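PDB 5CI5: extracellular solute-binding protein family 1 from Pseudothermotoga lettingae, which binds a sugar, captured here as alpha-D-tagatopyranose, and probably delivers it to an ABC transporter as the extracellular solute-binding component. Local coordinates for residues Leu81-Leu86 with Leu132-Asp137; Thr323-Trp328 with Arg342-Lys347. One frame throughout, in Å; residues are numbered along the deposited sequence.

Interaction 1 (Leu81-Leu86 with Leu132-Asp137); sequences LAFADL and LPWYTD. With T6T (alpha-D-tagatopyranose), chain C.
Phe-83 and Trp-134 make the closest aromatic contact between 81-86 and 132-137, CZ of the phenylalanine lying 3.7 Å from CE3 of the indole. The two rings meet obliquely, their planes inclined at 57°. A chi1 of -176° swings the indole away from the backbone N of Trp-134, which brings its six-membered ring to the phenylalanine, while NE1 is held by the carbonyl of Leu-322.

The aliphatic part belongs to Leu-86, whose two methyls divide the work: CD2 faces CG of Pro-133 at 4.4 Å, and CD1 comes 4.1 Å from the backbone O of Tyr-135 and lies beside Thr-136, whose hydroxyl bonds to the carbonyl of Gly-299.

No hydrogen bond joins the two segments directly; Asp-85 on one side and Tyr-135 and Asp-137 on the other meet through the sugar. Asp-85 takes two hydroxyls, one on each carboxylate oxygen: OD1 accepts from O4 of the tagatose at 2.6 Å and OD2 from O5 at 2.7 Å. Gly-87 N also bonds OD1, which should help fix the carboxylate's rotation. From 132-137, Asp-137 gathers two hydroxyls on one oxygen, OD2 lying 2.7 Å from both O1 and O3 of the sugar. Tyr-135 brings its OH to 2.6 Å from sugar O1, which sits at the edge of the phenol ring.

Strand 298-304 runs antiparallel to both strand 81-85 and strand 128-138, separating them in the mixed sheet; opposite its Trp-301, Trp-134 and Tyr-135 form a classic beta bulge. Strand 25-30 flanks 81-85 on its other edge, and helix 62-75 packs against Ala-82 and Asp-85.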
# COMPACT_ATOMS: atom_id res chain seq x y z
N LEU A 81 1.15 -18.21 10.56
CA LEU A 81 1.91 -17.08 10.02
C LEU A 81 0.97 -16.31 9.10
O LEU A 81 0.27 -16.93 8.31
CB LEU A 81 3.15 -17.55 9.24
CG LEU A 81 4.16 -16.47 8.89
CD1 LEU A 81 4.82 -15.87 10.09
CD2 LEU A 81 5.22 -17.07 7.92
N ALA A 82 0.89 -14.99 9.26
CA ALA A 82 -0.08 -14.18 8.51
C ALA A 82 0.55 -12.92 7.99
O ALA A 82 1.34 -12.29 8.67
CB ALA A 82 -1.30 -13.78 9.38
N PHE A 83 0.18 -12.56 6.77
CA PHE A 83 0.43 -11.23 6.25
C PHE A 83 -0.34 -10.20 7.07
O PHE A 83 -1.50 -10.40 7.39
CB PHE A 83 0.00 -11.16 4.79
CG PHE A 83 1.13 -11.41 3.81
CD1 PHE A 83 1.88 -12.59 3.86
CD2 PHE A 83 1.42 -10.47 2.83
CE1 PHE A 83 2.92 -12.79 2.97
CE2 PHE A 83 2.45 -10.67 1.95
CZ PHE A 83 3.20 -11.83 2.01
N ALA A 84 0.31 -9.08 7.37
CA ALA A 84 -0.34 -7.96 8.05
C ALA A 84 0.21 -6.67 7.43
O ALA A 84 1.43 -6.52 7.24
CB ALA A 84 -0.11 -7.99 9.55
N ASP A 85 -0.69 -5.77 7.11
CA ASP A 85 -0.33 -4.48 6.47
C ASP A 85 0.59 -3.64 7.37
O ASP A 85 0.35 -3.48 8.55
CB ASP A 85 -1.63 -3.74 6.13
CG ASP A 85 -1.47 -2.70 5.07
OD1 ASP A 85 -0.43 -1.98 5.05
OD2 ASP A 85 -2.40 -2.59 4.24
N LEU A 86 1.66 -3.11 6.79
CA LEU A 86 2.52 -2.18 7.51
C LEU A 86 1.77 -0.91 7.92
O LEU A 86 2.23 -0.17 8.80
CB LEU A 86 3.74 -1.84 6.67
CG LEU A 86 4.71 -2.99 6.36
CD1 LEU A 86 5.94 -2.41 5.67
CD2 LEU A 86 5.10 -3.78 7.61
N LEU A 132 7.66 -9.08 10.96
CA LEU A 132 8.86 -9.08 10.11
C LEU A 132 8.45 -8.51 8.74
O LEU A 132 7.77 -9.20 8.00
CB LEU A 132 9.44 -10.48 9.94
CG LEU A 132 10.60 -10.61 8.95
CD1 LEU A 132 11.67 -9.54 9.18
CD2 LEU A 132 11.16 -12.01 9.03
N PRO A 133 8.85 -7.27 8.43
CA PRO A 133 8.50 -6.72 7.11
C PRO A 133 9.02 -7.63 6.00
O PRO A 133 10.21 -7.95 5.99
CB PRO A 133 9.20 -5.35 7.11
CG PRO A 133 9.24 -4.98 8.55
CD PRO A 133 9.58 -6.28 9.25
N TRP A 134 8.13 -8.02 5.09
CA TRP A 134 8.48 -8.93 3.99
C TRP A 134 8.60 -8.21 2.63
O TRP A 134 9.56 -8.43 1.90
CB TRP A 134 7.46 -10.07 3.89
CG TRP A 134 7.86 -11.05 2.84
CD1 TRP A 134 8.84 -12.02 2.96
CD2 TRP A 134 7.40 -11.12 1.48
NE1 TRP A 134 8.98 -12.70 1.76
CE2 TRP A 134 8.11 -12.18 0.85
CE3 TRP A 134 6.43 -10.43 0.75
CZ2 TRP A 134 7.90 -12.53 -0.49
CZ3 TRP A 134 6.22 -10.79 -0.60
CH2 TRP A 134 6.95 -11.84 -1.19
N TYR A 135 7.61 -7.39 2.26
CA TYR A 135 7.82 -6.47 1.15
C TYR A 135 7.36 -5.09 1.54
O TYR A 135 6.60 -4.91 2.48
CB TYR A 135 7.12 -6.93 -0.14
CG TYR A 135 5.68 -6.50 -0.43
CD1 TYR A 135 5.39 -5.21 -0.84
CD2 TYR A 135 4.64 -7.43 -0.41
CE1 TYR A 135 4.09 -4.85 -1.18
CE2 TYR A 135 3.34 -7.08 -0.76
CZ TYR A 135 3.08 -5.79 -1.15
OH TYR A 135 1.77 -5.50 -1.50
N THR A 136 7.92 -4.11 0.84
CA THR A 136 7.57 -2.73 1.08
C THR A 136 7.38 -2.00 -0.26
O THR A 136 7.48 -2.60 -1.35
CB THR A 136 8.64 -2.05 1.96
OG1 THR A 136 8.18 -0.76 2.40
CG2 THR A 136 10.01 -1.92 1.27
N ASP A 137 7.04 -0.72 -0.14
CA ASP A 137 6.74 0.12 -1.28
C ASP A 137 6.64 1.57 -0.83
O ASP A 137 6.66 1.86 0.37
CB ASP A 137 5.43 -0.32 -1.96
CG ASP A 137 4.19 -0.19 -1.04
OD1 ASP A 137 3.98 0.91 -0.49
OD2 ASP A 137 3.43 -1.19 -0.87
O3 T6T C . 1.04 -0.45 0.13
C3 T6T C . 0.46 -1.71 0.47
C4 T6T C . -0.36 -1.54 1.75
O4 T6T C . 0.46 -0.98 2.78
C5 T6T C . -1.54 -0.65 1.44
O5 T6T C . -2.34 -0.47 2.61
C6 T6T C . -2.35 -1.23 0.29
O6 T6T C . -1.52 -1.34 -0.86
C2 T6T C . -0.38 -2.19 -0.67
O2 T6T C . -0.82 -3.52 -0.41
C1 T6T C . 0.41 -2.18 -2.00
O1 T6T C . 1.58 -2.90 -1.94

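Interaction 2 (Thr323-Trp328 with Arg342-Lys347)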
# COMPACT_ATOMS: atom_id res chain seq x y z
N THR A 323 11.98 -14.47 4.08
CA THR A 323 12.64 -13.17 4.09
C THR A 323 14.16 -13.35 3.97
O THR A 323 14.90 -12.46 4.35
CB THR A 323 12.26 -12.37 5.36
OG1 THR A 323 10.88 -12.61 5.68
CG2 THR A 323 12.44 -10.89 5.12
N SER A 324 14.59 -14.49 3.43
CA SER A 324 16.01 -14.74 3.18
C SER A 324 16.49 -14.10 1.88
O SER A 324 15.70 -13.77 0.99
CB SER A 324 16.31 -16.24 3.14
OG SER A 324 15.70 -16.83 2.00
N PHE A 325 17.79 -13.92 1.80
CA PHE A 325 18.41 -13.33 0.63
C PHE A 325 18.08 -14.14 -0.63
O PHE A 325 17.66 -13.57 -1.63
CB PHE A 325 19.92 -13.25 0.86
CG PHE A 325 20.68 -12.63 -0.27
CD1 PHE A 325 20.73 -11.26 -0.44
CD2 PHE A 325 21.35 -13.43 -1.17
CE1 PHE A 325 21.44 -10.69 -1.49
CE2 PHE A 325 22.06 -12.87 -2.22
CZ PHE A 325 22.10 -11.50 -2.37
N ASP A 326 18.28 -15.46 -0.60
CA ASP A 326 18.11 -16.25 -1.81
C ASP A 326 16.68 -16.18 -2.33
O ASP A 326 16.46 -16.06 -3.53
CB ASP A 326 18.51 -17.71 -1.60
CG ASP A 326 20.01 -17.89 -1.45
OD1 ASP A 326 20.76 -16.99 -1.87
OD2 ASP A 326 20.43 -18.96 -0.95
N VAL A 327 15.71 -16.24 -1.41
CA VAL A 327 14.30 -16.23 -1.80
C VAL A 327 13.95 -14.90 -2.42
O VAL A 327 13.30 -14.85 -3.47
CB VAL A 327 13.37 -16.55 -0.59
CG1 VAL A 327 11.92 -16.23 -0.89
CG2 VAL A 327 13.52 -18.02 -0.20
N TRP A 328 14.39 -13.80 -1.80
CA TRP A 328 14.01 -12.50 -2.32
C TRP A 328 14.77 -12.17 -3.61
O TRP A 328 14.22 -11.54 -4.49
CB TRP A 328 14.20 -11.39 -1.28
CG TRP A 328 12.87 -10.94 -0.79
CD1 TRP A 328 12.29 -11.24 0.42
CD2 TRP A 328 11.92 -10.16 -1.51
NE1 TRP A 328 11.05 -10.66 0.50
CE2 TRP A 328 10.79 -10.00 -0.67
CE3 TRP A 328 11.90 -9.57 -2.77
CZ2 TRP A 328 9.67 -9.26 -1.06
CZ3 TRP A 328 10.79 -8.84 -3.14
CH2 TRP A 328 9.68 -8.71 -2.30
N ARG A 342 14.65 -6.18 2.34
CA ARG A 342 16.10 -6.34 2.53
C ARG A 342 16.91 -5.40 1.64
O ARG A 342 16.78 -5.40 0.41
CB ARG A 342 16.55 -7.77 2.21
CG ARG A 342 15.98 -8.89 3.10
CD ARG A 342 16.54 -10.23 2.64
NE ARG A 342 17.97 -10.30 2.95
CZ ARG A 342 18.53 -10.99 3.93
NH1 ARG A 342 17.81 -11.77 4.74
NH2 ARG A 342 19.84 -10.92 4.11
N MSE A 343 17.80 -4.64 2.27
CA MSE A 343 18.68 -3.70 1.58
C MSE A 343 19.63 -4.43 0.64
O MSE A 343 19.79 -4.01 -0.51
CB MSE A 343 19.49 -2.88 2.59
CG MSE A 343 18.65 -1.89 3.33
SE MSE A 343 19.70 -0.64 4.36
CE MSE A 343 20.22 -1.85 5.77
N ASP A 344 20.23 -5.53 1.10
CA ASP A 344 21.20 -6.23 0.25
C ASP A 344 20.55 -6.72 -1.05
O ASP A 344 21.16 -6.59 -2.10
CB ASP A 344 21.91 -7.36 1.00
CG ASP A 344 20.97 -8.35 1.72
OD1 ASP A 344 19.73 -8.30 1.56
OD2 ASP A 344 21.54 -9.21 2.45
N VAL A 345 19.31 -7.22 -1.02
CA VAL A 345 18.65 -7.61 -2.26
C VAL A 345 18.36 -6.42 -3.17
O VAL A 345 18.53 -6.50 -4.41
CB VAL A 345 17.34 -8.37 -1.96
CG1 VAL A 345 16.62 -8.72 -3.22
CG2 VAL A 345 17.65 -9.64 -1.19
N CYS A 346 17.91 -5.32 -2.58
CA CYS A 346 17.65 -4.12 -3.36
C CYS A 346 18.91 -3.65 -4.08
O CYS A 346 18.84 -3.20 -5.22
CB CYS A 346 17.13 -3.00 -2.46
SG CYS A 346 15.40 -3.24 -1.90
N LYS A 347 20.05 -3.78 -3.41
CA LYS A 347 21.30 -3.20 -3.88
C LYS A 347 22.00 -4.15 -4.84
O LYS A 347 22.70 -3.70 -5.76
CB LYS A 347 22.22 -2.89 -2.70
CG LYS A 347 21.71 -1.76 -1.79
CD LYS A 347 22.45 -1.78 -0.47
CE LYS A 347 21.88 -0.74 0.51
NZ LYS A 347 22.63 -0.81 1.81
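Arg-342 reaches over the turn that precedes helix 325-335 and donates from NH1 to the backbone O of Thr-323 at 3.0 Å. The bond is nearly straight (166°) and lies close to the guanidinium plane, meeting a lone pair of the carbonyl. One guanidinium face also rests against the backbone at Phe-325 N, which lies 3.6 Å from NH1. A bend at chi3 (70°) turns the Arg-342 head group and lets its NE-NH2 side meet Asp-344 side-on: NE bonds OD1 at 3.0 Å and NH2 bonds OD2 at 2.9 Å, both on syn lone pairs. With Glu-110 forming a further salt bridge to NH1, the guanidinium is fixed in its plane between two acidic partners, which would probably stabilise its charge. A leucine in its place would probably leave the Thr-323 carbonyl without this donor, and Asp-344 and Glu-110 without their charged mate.

Tight apolar packing centres on Val-345, a buried side chain whose CG2 lies 3.6 Å from CD1 of Phe-325 and 3.9 Å from CB of Trp-328. Phe-325 marks the solvent side: its ring stays partly exposed at the margin, yet CD1 is wedged between Val-345 and the carboxylate of Asp-344, itself partly exposed, with CD1 3.6 Å from OD2 and the ring and carboxylate planes 65° apart.

The contact joins the N-terminal starts of helices 325-335 and 343-348, at which Ser-324 and Arg-342 occupy the N-cap positions. Strand 339-340 leads into the second helix and places Pro-340 against Trp-328 and Val-345, while strand 128-138 touches Thr-323 and Trp-328.

Overall arrangement
Interactions 1 and 2 lie on the same side of the chain's centre, their centres 14 Å apart, and touch through Leu-132, Trp-134 and Tyr-135 against Thr-323 and Trp-328. Interaction 1 is the deeper, about 10 Å from the centre of the chain against about 20 Å for interaction 2, and holds three residues of the tagatose pocket. Trp-328 joins the two: its NE1 lies 3.0 Å from the backbone O of Trp-134, and its CZ2 packs 3.6 Å from CB of Tyr-135, a sugar-binding residue. The Trp-328 side chain is about 10 Å from the ligand, consistent with interaction 2 lying one layer behind Tyr-135. Thr-323, its hydroxyl bonded to the Ala-319 carbonyl, also packs OG1 3.4 Å from CD2 of Leu-132.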